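Local coordinates for SusD superfamily protein (Bacteroides vulgatus ATCC 8482, PDB 3JQ0) that probably binds nutrients, such as glycans, at the outer membrane as a SusD-family protein, at residues Q100-G105 against N165-D170; V67-Y72 against L471-D476; L22-S27 against T246-K251. All coordinates share one frame; numbering follows the deposited sequence.

Interaction 1: residues Q100-G105 against N165-D170; sequences QNYYLG and NAFGSD
Phe167, Ala166 and Tyr102 bury the most surface where helix 97-122 meets the end of helix 149-167, in the tetratricopeptide-repeat-like helical part of the SusD fold. The two helices come close at Asn101 and Ala166, whose CA atoms are 4.9 Å apart. Phe167 is the last residue of its helix, with CG anti to its own carbonyl carbon (chi1 -76°), and its ring reaches into the angle between the Tyr102 ring and the Gly105 backbone. One corner of that ring, CE1, stands over the centre of the tyrosine face and lies 3.6 Å from Tyr102 CE1. This is a T-shaped stack, with centroids 4.9 Å apart and planes at 69°. The phenylalanine also offers a face of its own to helix 97-122: Gly105 CA sits above it as a CH-pi donor, 3.6 Å from the ring centroid and 14° off the normal. With no side chain on Gly105, the ring lies directly on the backbone. Trp180, Ala182 and Thr185 pack against other parts of the phenylalanine. Ala166, a helix position back, turns its methyl onto the backbone of helix 97-122, 3.4 Å from Asn101 O and near Gly105 N, while Leu104 CB adds an apolar touch beside it. Beyond Phe167 the chain leaves the helix at Gly168, with positive phi, and makes a type II' turn to Asp170. Tyr102 CG is anti to the backbone N, which carries the phenol toward the loop after the helix; Ser172 O and Lys174 N, just beyond the turn, hydrogen-bond its hydroxyl. A water also joins the segments there, lying 3.1 Å from Tyr102 OH and 2.8 Å from Asp170 O.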
ATOM      1  N   GLN A 100       2.094  27.708 -10.454  1.00 15.84           N
ATOM      2  CA  GLN A 100       2.862  27.863  -9.234  1.00 15.11           C
ATOM      3  C   GLN A 100       2.142  27.154  -8.061  1.00 14.89           C
ATOM      4  O   GLN A 100       2.734  26.337  -7.320  1.00 14.51           O
ATOM      5  CB  GLN A 100       3.077  29.346  -8.937  1.00 16.56           C
ATOM      6  CG  GLN A 100       3.901  29.631  -7.721  1.00 16.70           C
ATOM      7  CD  GLN A 100       3.992  31.127  -7.399  1.00 18.45           C
ATOM      8  OE1 GLN A 100       3.012  31.882  -7.595  1.00 22.07           O
ATOM      9  NE2 GLN A 100       5.135  31.546  -6.895  1.00 19.77           N
ATOM     10  N   ASN A 101       0.863  27.442  -7.891  1.00 14.23           N
ATOM     11  CA  ASN A 101       0.083  26.841  -6.810  1.00 14.19           C
ATOM     12  C   ASN A 101       0.013  25.331  -6.932  1.00 12.81           C
ATOM     13  O   ASN A 101       0.040  24.629  -5.928  1.00 12.88           O
ATOM     14  CB  ASN A 101      -1.305  27.483  -6.753  1.00 15.30           C
ATOM     15  CG  ASN A 101      -1.285  28.894  -6.158  1.00 17.45           C
ATOM     16  OD1 ASN A 101      -0.338  29.290  -5.491  1.00 22.92           O
ATOM     17  ND2 ASN A 101      -2.384  29.629  -6.357  1.00 20.82           N
ATOM     18  N   TYR A 102      -0.164  24.833  -8.146  1.00 12.66           N
ATOM     19  CA  TYR A 102      -0.289  23.398  -8.330  1.00 12.01           C
ATOM     20  C   TYR A 102       1.010  22.705  -7.892  1.00 11.62           C
ATOM     21  O   TYR A 102       0.989  21.690  -7.202  1.00 10.98           O
ATOM     22  CB  TYR A 102      -0.657  23.008  -9.774  1.00 13.10           C
ATOM     23  CG  TYR A 102      -1.381  21.670  -9.830  1.00 12.19           C
ATOM     24  CD1 TYR A 102      -2.749  21.585  -9.536  1.00 13.26           C
ATOM     25  CD2 TYR A 102      -0.693  20.480 -10.056  1.00 12.38           C
ATOM     26  CE1 TYR A 102      -3.411  20.409  -9.541  1.00 13.64           C
ATOM     27  CE2 TYR A 102      -1.369  19.259 -10.057  1.00 11.83           C
ATOM     28  CZ  TYR A 102      -2.717  19.243  -9.784  1.00 12.66           C
ATOM     29  OH  TYR A 102      -3.380  18.033  -9.775  1.00 14.61           O
ATOM     30  N   TYR A 103       2.151  23.250  -8.316  1.00 11.56           N
ATOM     31  CA  TYR A 103       3.428  22.668  -7.911  1.00 10.92           C
ATOM     32  C   TYR A 103       3.599  22.710  -6.390  1.00 10.22           C
ATOM     33  O   TYR A 103       4.093  21.739  -5.812  1.00 10.57           O
ATOM     34  CB  TYR A 103       4.609  23.371  -8.541  1.00 11.35           C
ATOM     35  CG  TYR A 103       4.853  23.159 -10.017  1.00 12.07           C
ATOM     36  CD1 TYR A 103       4.734  21.925 -10.613  1.00 11.68           C
ATOM     37  CD2 TYR A 103       5.254  24.213 -10.813  1.00 13.38           C
ATOM     38  CE1 TYR A 103       5.002  21.745 -11.918  1.00 13.02           C
ATOM     39  CE2 TYR A 103       5.482  24.046 -12.128  1.00 13.36           C
ATOM     40  CZ  TYR A 103       5.371  22.819 -12.702  1.00 13.14           C
ATOM     41  OH  TYR A 103       5.663  22.594 -14.044  1.00 14.86           O
ATOM     42  N   LEU A 104       3.207  23.795  -5.731  1.00 10.60           N
ATOM     43  CA  LEU A 104       3.325  23.883  -4.290  1.00 10.72           C
ATOM     44  C   LEU A 104       2.383  22.868  -3.636  1.00 10.05           C
ATOM     45  O   LEU A 104       2.781  22.220  -2.655  1.00 10.19           O
ATOM     46  CB  LEU A 104       3.059  25.308  -3.809  1.00 11.47           C
ATOM     47  CG  LEU A 104       4.138  26.327  -4.160  1.00 13.97           C
ATOM     48  CD1 LEU A 104       3.729  27.771  -3.804  1.00 15.16           C
ATOM     49  CD2 LEU A 104       5.447  25.971  -3.509  1.00 14.14           C
ATOM     50  N   GLY A 105       1.170  22.710  -4.176  1.00  9.75           N
ATOM     51  CA  GLY A 105       0.256  21.711  -3.621  1.00  8.95           C
ATOM     52  C   GLY A 105       0.908  20.342  -3.669  1.00  8.72           C
ATOM     53  O   GLY A 105       0.894  19.575  -2.678  1.00  8.66           O
ATOM     54  N   ASN A 165      -4.221  24.312   0.825  1.00 10.46           N
ATOM     55  CA  ASN A 165      -4.442  25.729   0.549  1.00 11.42           C
ATOM     56  C   ASN A 165      -3.929  26.136  -0.816  1.00 10.86           C
ATOM     57  O   ASN A 165      -4.555  26.921  -1.519  1.00 13.15           O
ATOM     58  CB  ASN A 165      -3.786  26.575   1.631  1.00 12.70           C
ATOM     59  CG  ASN A 165      -4.538  26.585   2.928  1.00 15.54           C
ATOM     60  OD1 ASN A 165      -5.659  26.059   3.013  1.00 18.08           O
ATOM     61  ND2 ASN A 165      -3.908  27.140   3.973  1.00 18.79           N
ATOM     62  N   ALA A 166      -2.787  25.584  -1.214  1.00 10.50           N
ATOM     63  CA  ALA A 166      -2.226  25.862  -2.554  1.00 10.79           C
ATOM     64  C   ALA A 166      -3.152  25.301  -3.659  1.00 10.95           C
ATOM     65  O   ALA A 166      -3.401  25.980  -4.648  1.00 12.00           O
ATOM     66  CB  ALA A 166      -0.826  25.276  -2.688  1.00 11.76           C
ATOM     67  N   PHE A 167      -3.634  24.064  -3.514  1.00 10.41           N
ATOM     68  CA  PHE A 167      -4.516  23.508  -4.544  1.00 10.16           C
ATOM     69  C   PHE A 167      -5.855  24.247  -4.560  1.00 11.17           C
ATOM     70  O   PHE A 167      -6.461  24.370  -5.646  1.00 12.52           O
ATOM     71  CB  PHE A 167      -4.772  22.035  -4.262  1.00  9.71           C
ATOM     72  CG  PHE A 167      -3.641  21.086  -4.606  1.00  9.16           C
ATOM     73  CD1 PHE A 167      -3.098  21.045  -5.875  1.00 10.16           C
ATOM     74  CD2 PHE A 167      -3.186  20.182  -3.669  1.00  9.03           C
ATOM     75  CE1 PHE A 167      -2.131  20.110  -6.204  1.00  9.38           C
ATOM     76  CE2 PHE A 167      -2.219  19.247  -4.005  1.00  8.92           C
ATOM     77  CZ  PHE A 167      -1.708  19.207  -5.277  1.00  9.71           C
ATOM     78  N   GLY A 168      -6.347  24.635  -3.396  1.00 11.18           N
ATOM     79  CA  GLY A 168      -7.679  25.202  -3.335  1.00 12.77           C
ATOM     80  C   GLY A 168      -8.750  24.221  -3.800  1.00 12.79           C
ATOM     81  O   GLY A 168      -8.676  23.011  -3.586  1.00 13.52           O
ATOM     82  N   SER A 169      -9.656  24.846  -4.532  0.54 12.99           N
ATOM     83  CA  SER A 169     -10.757  24.184  -5.123  0.54 12.70           C
ATOM     84  C   SER A 169     -10.405  23.458  -6.421  0.54 12.30           C
ATOM     85  O   SER A 169     -11.287  22.898  -7.056  0.54 12.57           O
ATOM     86  CB  SER A 169     -11.884  25.179  -5.380  0.54 13.15           C
ATOM     87  OG  SER A 169     -11.456  26.305  -6.117  0.54 14.85           O
ATOM     88  N   ASP A 170      -9.131  23.455  -6.829  0.54 11.70           N
ATOM     89  CA  ASP A 170      -8.723  22.714  -8.027  0.54 11.19           C
ATOM     90  C   ASP A 170      -8.380  21.274  -7.653  0.54 11.24           C
ATOM     91  O   ASP A 170      -7.254  20.976  -7.237  0.54 11.09           O
ATOM     92  CB  ASP A 170      -7.527  23.377  -8.683  0.54 11.95           C
ATOM     93  CG  ASP A 170      -7.069  22.678  -9.955  0.54 13.21           C
ATOM     94  OD1 ASP A 170      -7.768  21.753 -10.414  0.54 14.39           O
ATOM     95  OD2 ASP A 170      -6.015  23.082 -10.520  0.54 15.97           O
TER
HETATM   96  O   HOH W   1      -5.759  18.692  -7.902  1.00 11.92           O

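Interaction 2: residues V67-Y72 against L471-D476; sequences VGISNY and LLWPID
Val67 lies at the apolar centre, its side chain directed at the Pro474 ring and the Ile475-Asp476 backbone. Val67 CB meets Pro474 CG at 3.8 Å, and the CG1 methyl reaches on to within 3.6 Å of Asp476 N. On one flank the benzo edge of Trp473 abuts the turn at Gly68, and Val67 O lies near the indole plane, 3.5 Å from Trp473 CE3. Ile69 adds CG1, 3.9 Å from Trp473 CZ3, and meets the indole obliquely. On another flank Ile475 CD1 comes 3.5 Å from Tyr72 OH; the tyrosine ring is itself edge-to-face with both Trp122 and Tyr76.

The pairing joins two irregular loops from far-apart parts of the SusD chain: one leads into helix 75-91, the other into the C-terminal helix 477-482. Asp476 is the N-cap of that last helix, and its OD1 is also hydrogen-bonded to Thr479 OG1.

Toward the polar edge, a water donates to Ile69 O and Pro474 O and so ties the two backbones together; Pro474 O also accepts from Trp122 NE1. At the rim Asp476 CG sits between its own backbone N and carbonyl carbon (chi1 63°), which places the carboxylate by the other loop. Asn71 N donates to Asp476 OD1 at 2.9 Å and 158°, arriving on the syn side of the carboxylate but 33° out of its plane.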
ATOM      1  N   VAL A  67      18.251  -4.711   9.860  1.00  9.13           N
ATOM      2  CA  VAL A  67      17.250  -3.669  10.045  1.00  8.37           C
ATOM      3  C   VAL A  67      16.052  -3.732   9.135  1.00  8.41           C
ATOM      4  O   VAL A  67      15.091  -3.010   9.309  1.00  9.35           O
ATOM      5  CB  VAL A  67      17.860  -2.253   9.996  1.00  8.64           C
ATOM      6  CG1 VAL A  67      18.917  -2.057  11.065  1.00  9.50           C
ATOM      7  CG2 VAL A  67      18.415  -1.935   8.621  1.00  9.81           C
ATOM      8  N   GLY A  68      16.123  -4.555   8.089  1.00  9.13           N
ATOM      9  CA  GLY A  68      15.049  -4.632   7.075  1.00 10.76           C
ATOM     10  C   GLY A  68      15.227  -3.567   5.999  1.00 10.11           C
ATOM     11  O   GLY A  68      15.353  -3.914   4.823  1.00 12.37           O
ATOM     12  N   ILE A  69      15.167  -2.293   6.407  1.00  8.67           N
ATOM     13  CA  ILE A  69      15.391  -1.161   5.517  1.00  8.50           C
ATOM     14  C   ILE A  69      16.328  -0.198   6.230  1.00  8.19           C
ATOM     15  O   ILE A  69      16.029   0.227   7.341  1.00  8.95           O
ATOM     16  CB  ILE A  69      14.058  -0.430   5.174  1.00  8.83           C
ATOM     17  CG1 ILE A  69      13.043  -1.389   4.510  1.00  9.72           C
ATOM     18  CG2 ILE A  69      14.362   0.813   4.343  1.00 10.20           C
ATOM     19  CD1 ILE A  69      11.698  -0.728   4.285  1.00 11.56           C
ATOM     20  N   SER A  70      17.448   0.110   5.581  1.00  8.16           N
ATOM     21  CA  SER A  70      18.448   1.047   6.081  0.52  8.06           C
ATOM     22  C   SER A  70      18.122   2.496   5.775  1.00  8.20           C
ATOM     23  O   SER A  70      17.410   2.813   4.823  1.00  9.03           O
ATOM     24  CB  SER A  70      19.840   0.728   5.497  0.52  8.87           C
ATOM     25  OG  SER A  70      20.411  -0.382   6.156  0.52  8.76           O
ATOM     26  N   ASN A  71      18.723   3.384   6.569  1.00  8.18           N
ATOM     27  CA  ASN A  71      18.780   4.815   6.251  1.00  8.76           C
ATOM     28  C   ASN A  71      17.458   5.439   5.914  1.00  7.85           C
ATOM     29  O   ASN A  71      17.319   6.154   4.914  1.00  8.57           O
ATOM     30  CB  ASN A  71      19.809   5.099   5.132  1.00  9.23           C
ATOM     31  CG  ASN A  71      20.208   6.587   5.040  1.00  9.71           C
ATOM     32  OD1 ASN A  71      20.190   7.291   6.056  1.00 12.80           O
ATOM     33  ND2 ASN A  71      20.561   7.055   3.874  1.00 14.42           N
ATOM     34  N   TYR A  72      16.462   5.132   6.718  1.00  8.09           N
ATOM     35  CA  TYR A  72      15.138   5.756   6.573  1.00  8.48           C
ATOM     36  C   TYR A  72      14.579   5.540   5.165  1.00  8.98           C
ATOM     37  O   TYR A  72      13.866   6.398   4.624  1.00  9.20           O
ATOM     38  CB  TYR A  72      15.176   7.240   6.962  1.00  8.70           C
ATOM     39  CG  TYR A  72      15.580   7.472   8.394  1.00  7.93           C
ATOM     40  CD1 TYR A  72      14.745   7.167   9.461  1.00  8.36           C
ATOM     41  CD2 TYR A  72      16.882   7.934   8.689  1.00  8.99           C
ATOM     42  CE1 TYR A  72      15.125   7.415  10.767  1.00  8.74           C
ATOM     43  CE2 TYR A  72      17.255   8.208  10.011  1.00  9.51           C
ATOM     44  CZ  TYR A  72      16.371   7.954  11.033  1.00  8.46           C
ATOM     45  OH  TYR A  72      16.748   8.291  12.312  1.00 10.42           O
ATOM     46  N   LEU A 471       7.467  -1.914  17.816  1.00  7.66           N
ATOM     47  CA  LEU A 471       6.530  -1.637  16.738  1.00  7.88           C
ATOM     48  C   LEU A 471       7.139  -0.734  15.663  1.00  7.59           C
ATOM     49  O   LEU A 471       6.700  -0.792  14.510  1.00  7.99           O
ATOM     50  CB  LEU A 471       5.264  -0.977  17.269  1.00  8.49           C
ATOM     51  CG  LEU A 471       4.504  -1.844  18.281  1.00  9.19           C
ATOM     52  CD1 LEU A 471       3.175  -1.157  18.637  1.00 12.57           C
ATOM     53  CD2 LEU A 471       4.210  -3.230  17.701  1.00 11.12           C
ATOM     54  N   LEU A 472       8.122   0.075  16.042  1.00  7.30           N
ATOM     55  CA  LEU A 472       8.893   0.885  15.068  1.00  7.09           C
ATOM     56  C   LEU A 472       9.960  -0.026  14.417  1.00  6.98           C
ATOM     57  O   LEU A 472       9.973  -1.228  14.648  1.00  8.07           O
ATOM     58  CB  LEU A 472       9.456   2.114  15.794  1.00  7.79           C
ATOM     59  CG  LEU A 472       8.421   3.031  16.437  1.00  8.60           C
ATOM     60  CD1 LEU A 472       9.175   4.125  17.242  1.00 10.04           C
ATOM     61  CD2 LEU A 472       7.528   3.647  15.374  1.00  9.98           C
ATOM     62  N   TRP A 473      10.821   0.593  13.609  1.00  6.94           N
ATOM     63  CA  TRP A 473      11.902  -0.074  12.929  1.00  6.82           C
ATOM     64  C   TRP A 473      13.224   0.394  13.514  1.00  6.49           C
ATOM     65  O   TRP A 473      13.343   1.540  13.941  1.00  7.36           O
ATOM     66  CB  TRP A 473      11.875   0.267  11.442  1.00  7.51           C
ATOM     67  CG  TRP A 473      10.691  -0.328  10.672  1.00  7.00           C
ATOM     68  CD1 TRP A 473       9.378  -0.033  10.865  1.00  7.09           C
ATOM     69  CD2 TRP A 473      10.735  -1.229   9.557  1.00  7.44           C
ATOM     70  NE1 TRP A 473       8.599  -0.754  10.002  1.00  7.09           N
ATOM     71  CE2 TRP A 473       9.416  -1.483   9.177  1.00  7.44           C
ATOM     72  CE3 TRP A 473      11.763  -1.875   8.872  1.00  8.46           C
ATOM     73  CZ2 TRP A 473       9.081  -2.292   8.087  1.00  7.74           C
ATOM     74  CZ3 TRP A 473      11.439  -2.693   7.803  1.00  9.95           C
ATOM     75  CH2 TRP A 473      10.104  -2.901   7.434  1.00  9.33           C
ATOM     76  N   PRO A 474      14.229  -0.478  13.544  1.00  7.17           N
ATOM     77  CA  PRO A 474      15.557  -0.084  14.016  1.00  7.28           C
ATOM     78  C   PRO A 474      16.286   0.784  12.996  1.00  7.38           C
ATOM     79  O   PRO A 474      15.897   0.845  11.818  1.00  7.60           O
ATOM     80  CB  PRO A 474      16.251  -1.426  14.208  1.00  8.41           C
ATOM     81  CG  PRO A 474      15.651  -2.312  13.118  1.00  7.82           C
ATOM     82  CD  PRO A 474      14.198  -1.859  13.025  1.00  6.85           C
ATOM     83  N   ILE A 475      17.345   1.408  13.439  1.00  7.72           N
ATOM     84  CA  ILE A 475      18.256   2.202  12.614  1.00  7.54           C
ATOM     85  C   ILE A 475      19.584   1.463  12.466  1.00  7.91           C
ATOM     86  O   ILE A 475      20.149   1.001  13.435  1.00  8.02           O
ATOM     87  CB  ILE A 475      18.501   3.610  13.233  1.00  8.39           C
ATOM     88  CG1 ILE A 475      17.184   4.342  13.535  1.00  8.33           C
ATOM     89  CG2 ILE A 475      19.408   4.436  12.301  1.00  9.11           C
ATOM     90  CD1 ILE A 475      17.360   5.561  14.408  1.00 10.93           C
ATOM     91  N   ASP A 476      20.051   1.337  11.223  1.00  7.59           N
ATOM     92  CA  ASP A 476      21.320   0.615  10.955  1.00  7.62           C
ATOM     93  C   ASP A 476      22.525   1.402  11.437  1.00  7.87           C
ATOM     94  O   ASP A 476      22.503   2.642  11.554  1.00  8.29           O
ATOM     95  CB  ASP A 476      21.443   0.313   9.486  1.00  8.29           C
ATOM     96  CG  ASP A 476      21.502   1.552   8.652  1.00  7.95           C
ATOM     97  OD1 ASP A 476      20.483   2.263   8.556  1.00  9.77           O
ATOM     98  OD2 ASP A 476      22.604   1.867   8.139  1.00  9.65           O
TER
HETATM   99  O   HOH W   2      17.186   1.448   9.474  1.00  8.80           O

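Interaction 3: residues L22-S27 against T246-K251; sequences LLREKS and TIHNGK
Arg24 and Ile247 meet at an angle, the arginine's CB and CG crossing the CG2 methyl of the isoleucine. Arg24 CG, anti to its backbone N, points out from the last turn of helix 9-25 and comes within 3.4 Å of Ile247 CG2. That same methyl also lies 3.6 Å from Ser27 OG, so one methyl meets both the arginine stem and the serine hydroxyl.

Past CG the arginine bends at chi3 (68°), which turns its head along the chain toward His248. Arg24 NH1 donates to His248 O at 2.9 Å, a nearly straight bond (172°) that lies in the guanidinium plane, though tilted from the plane of the accepting carbonyl. Arg24 CD is also close to this oxygen. Asn249 runs past the arginine in the opposite direction, its amide plane 34° from the guanidinium, and sets OD1 3.5 Å from Arg24 CD.

In the fold, this is where the end of a helix in the N-terminal, tetratricopeptide-repeat-like region meets the end of strand 243-247, which pairs antiparallel with strand 359-363; Ile247 also packs on Ile361. Asn249 ND2 is held by Asp357 O, which fixes the amide. His248 NE2 is hydrogen-bonded to Glu253 OE1, and the histidine's backbone N binds a glycerol that probably came from the crystallisation liquor.

Ser27 opens the next helix. Its OG donates to Arg24 O at 2.8 Å, in the carbonyl plane and on a lone pair, and Ser27 N gives that oxygen a second bond. A water then carries the connection across the contact, donating to Ser27 OG at 2.9 Å and to Asn249 OD1 at 2.8 Å.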
ATOM      1  N   LEU A  22      11.646  10.175  -8.183  1.00  8.69           N
ATOM      2  CA  LEU A  22      12.244   9.788  -6.915  1.00  8.83           C
ATOM      3  C   LEU A  22      11.269   9.045  -6.020  1.00  8.74           C
ATOM      4  O   LEU A  22      11.617   8.045  -5.383  1.00  9.06           O
ATOM      5  CB  LEU A  22      12.817  10.986  -6.192  1.00  9.24           C
ATOM      6  CG  LEU A  22      14.052  11.671  -6.808  1.00 10.55           C
ATOM      7  CD1 LEU A  22      14.354  12.974  -6.063  1.00 13.33           C
ATOM      8  CD2 LEU A  22      15.272  10.707  -6.801  1.00 12.59           C
ATOM      9  N   LEU A  23      10.035   9.503  -5.996  1.00  9.10           N
ATOM     10  CA  LEU A  23       9.019   8.832  -5.194  1.00  9.55           C
ATOM     11  C   LEU A  23       8.785   7.420  -5.736  1.00  8.63           C
ATOM     12  O   LEU A  23       8.661   6.467  -4.980  1.00  9.28           O
ATOM     13  CB  LEU A  23       7.738   9.630  -5.233  1.00 11.53           C
ATOM     14  CG  LEU A  23       6.779   9.508  -4.159  1.00 14.40           C
ATOM     15  CD1 LEU A  23       7.432   9.967  -2.881  1.00 16.40           C
ATOM     16  CD2 LEU A  23       5.596  10.447  -4.471  1.00 18.21           C
ATOM     17  N   ARG A  24       8.732   7.292  -7.070  1.00  7.83           N
ATOM     18  CA  ARG A  24       8.538   6.005  -7.686  1.00  7.80           C
ATOM     19  C   ARG A  24       9.623   4.981  -7.294  1.00  7.25           C
ATOM     20  O   ARG A  24       9.359   3.793  -7.064  1.00  8.06           O
ATOM     21  CB  ARG A  24       8.502   6.142  -9.212  1.00  7.54           C
ATOM     22  CG  ARG A  24       8.551   4.834  -9.956  1.00  7.75           C
ATOM     23  CD  ARG A  24       8.278   5.011 -11.426  1.00  8.25           C
ATOM     24  NE  ARG A  24       9.356   5.749 -12.072  1.00  7.86           N
ATOM     25  CZ  ARG A  24       9.241   6.376 -13.222  1.00  9.61           C
ATOM     26  NH1 ARG A  24       8.155   6.318 -13.963  1.00 11.77           N
ATOM     27  NH2 ARG A  24      10.297   7.044 -13.678  1.00 11.54           N
ATOM     28  N   GLU A  25      10.855   5.455  -7.148  1.00  7.16           N
ATOM     29  CA  GLU A  25      11.916   4.541  -6.726  1.00  7.29           C
ATOM     30  C   GLU A  25      11.662   3.945  -5.367  1.00  7.63           C
ATOM     31  O   GLU A  25      12.200   2.866  -5.070  1.00  9.23           O
ATOM     32  CB  GLU A  25      13.267   5.245  -6.676  1.00  8.43           C
ATOM     33  CG  GLU A  25      13.763   5.784  -8.003  1.00  8.56           C
ATOM     34  CD  GLU A  25      15.155   6.293  -7.893  1.00  8.77           C
ATOM     35  OE1 GLU A  25      15.426   7.209  -7.060  1.00 10.70           O
ATOM     36  OE2 GLU A  25      16.061   5.757  -8.563  1.00 11.18           O
ATOM     37  N   LYS A  26      10.878   4.604  -4.525  1.00  7.91           N
ATOM     38  CA  LYS A  26      10.545   4.129  -3.182  1.00  8.22           C
ATOM     39  C   LYS A  26       9.286   3.272  -3.099  1.00  7.87           C
ATOM     40  O   LYS A  26       8.909   2.878  -2.013  1.00  8.61           O
ATOM     41  CB  LYS A  26      10.443   5.299  -2.206  1.00 10.61           C
ATOM     42  CG  LYS A  26      11.862   5.660  -1.633  1.00 15.08           C
ATOM     43  CD  LYS A  26      13.008   5.592  -2.556  1.00 15.46           C
ATOM     44  CE  LYS A  26      14.358   5.754  -1.939  1.00 22.29           C
ATOM     45  NZ  LYS A  26      15.409   6.007  -2.947  1.00 20.68           N
ATOM     46  N   SER A  27       8.696   2.963  -4.242  1.00  7.94           N
ATOM     47  CA  SER A  27       7.480   2.112  -4.297  1.00  8.58           C
ATOM     48  C   SER A  27       7.647   0.851  -3.489  1.00  7.72           C
ATOM     49  O   SER A  27       6.766   0.486  -2.697  1.00  7.66           O
ATOM     50  CB  SER A  27       7.287   1.641  -5.792  1.00 11.22           C
ATOM     51  OG  SER A  27       6.915   2.594  -6.674  1.00 12.14           O
ATOM     52  N   THR A 246      -1.435   7.133  -8.377  1.00  7.61           N
ATOM     53  CA  THR A 246      -0.873   5.871  -8.835  1.00  8.11           C
ATOM     54  C   THR A 246       0.531   6.105  -9.389  1.00  8.58           C
ATOM     55  O   THR A 246       0.768   7.107 -10.057  1.00 11.53           O
ATOM     56  CB  THR A 246      -1.839   5.237  -9.887  1.00  8.80           C
ATOM     57  OG1 THR A 246      -1.357   3.943 -10.217  1.00 10.36           O
ATOM     58  CG2 THR A 246      -2.033   6.101 -11.145  1.00 11.70           C
ATOM     59  N   ILE A 247       1.437   5.196  -9.068  1.00  7.40           N
ATOM     60  CA  ILE A 247       2.820   5.289  -9.531  1.00  7.48           C
ATOM     61  C   ILE A 247       2.894   4.747 -10.957  1.00  7.53           C
ATOM     62  O   ILE A 247       2.598   3.576 -11.204  1.00  7.94           O
ATOM     63  CB  ILE A 247       3.786   4.495  -8.653  1.00  8.18           C
ATOM     64  CG1 ILE A 247       3.766   4.949  -7.216  1.00 11.34           C
ATOM     65  CG2 ILE A 247       5.201   4.510  -9.213  1.00  8.64           C
ATOM     66  CD1 ILE A 247       4.138   6.314  -6.963  1.00 12.80           C
ATOM     67  N   HIS A 248       3.257   5.606 -11.912  1.00  7.83           N
ATOM     68  CA  HIS A 248       3.424   5.201 -13.304  1.00  8.30           C
ATOM     69  C   HIS A 248       4.694   4.403 -13.515  1.00  7.69           C
ATOM     70  O   HIS A 248       5.768   4.905 -13.276  1.00  9.12           O
ATOM     71  CB  HIS A 248       3.445   6.416 -14.218  1.00 10.01           C
ATOM     72  CG  HIS A 248       3.704   6.044 -15.658  1.00  9.67           C
ATOM     73  ND1 HIS A 248       2.796   5.387 -16.464  1.00 14.74           N
ATOM     74  CD2 HIS A 248       4.852   6.058 -16.349  1.00 13.02           C
ATOM     75  CE1 HIS A 248       3.333   5.186 -17.651  1.00 14.30           C
ATOM     76  NE2 HIS A 248       4.594   5.527 -17.590  1.00 15.12           N
ATOM     77  N   ASN A 249       4.527   3.146 -13.939  1.00  7.89           N
ATOM     78  CA  ASN A 249       5.627   2.318 -14.417  1.00  7.43           C
ATOM     79  C   ASN A 249       5.388   2.067 -15.909  1.00  7.87           C
ATOM     80  O   ASN A 249       4.301   2.294 -16.430  1.00  8.59           O
ATOM     81  CB  ASN A 249       5.720   1.022 -13.623  1.00  7.74           C
ATOM     82  CG  ASN A 249       5.847   1.269 -12.138  1.00  7.45           C
ATOM     83  OD1 ASN A 249       6.820   1.894 -11.685  1.00  8.02           O
ATOM     84  ND2 ASN A 249       4.872   0.797 -11.356  1.00  7.51           N
ATOM     85  N   GLY A 250       6.424   1.628 -16.605  1.00  9.09           N
ATOM     86  CA  GLY A 250       6.221   1.378 -18.016  1.00  9.74           C
ATOM     87  C   GLY A 250       7.460   0.961 -18.729  1.00 10.88           C
ATOM     88  O   GLY A 250       8.568   1.115 -18.238  1.00 10.88           O
ATOM     89  N   LYS A 251       7.253   0.439 -19.935  1.00 10.97           N
ATOM     90  CA  LYS A 251       8.326  -0.009 -20.802  1.00 13.68           C
ATOM     91  C   LYS A 251       9.313   1.152 -21.045  1.00 14.68           C
ATOM     92  O   LYS A 251       8.932   2.274 -21.342  1.00 15.35           O
ATOM     93  CB  LYS A 251       7.712  -0.491 -22.123  1.00 15.16           C
ATOM     94  CG  LYS A 251       8.683  -1.118 -23.136  1.00 19.81           C
ATOM     95  CD  LYS A 251       7.972  -1.342 -24.486  1.00 22.89           C
ATOM     96  CE  LYS A 251       8.866  -1.885 -25.603  1.00 27.98           C
ATOM     97  NZ  LYS A 251       7.995  -1.958 -26.802  1.00 31.30           N
TER
HETATM   98  O   HOH W   3       6.818   1.007  -9.041  1.00  7.91           O

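Interaction 1 lies farthest from the middle of the chain, about 25 Å between centres, and is partly buried; interactions 2 and 3 are buried contacts, with interaction 3 the most central. Helix 97-122 runs by all three: its start supplies 100-105, Met110 and Leu114 touch Leu23 of 22-27, and its end, Trp122, packs against both loops of interaction 2. Chemistry follows place. Helix meets helix through rings and backbone in interaction 1, loop meets loop through a valine and a capping aspartate in interaction 2, and a helix end meets a strand end through an arginine in interaction 3. Interactions 2 and 3 come within about 7 Å at their nearest atoms.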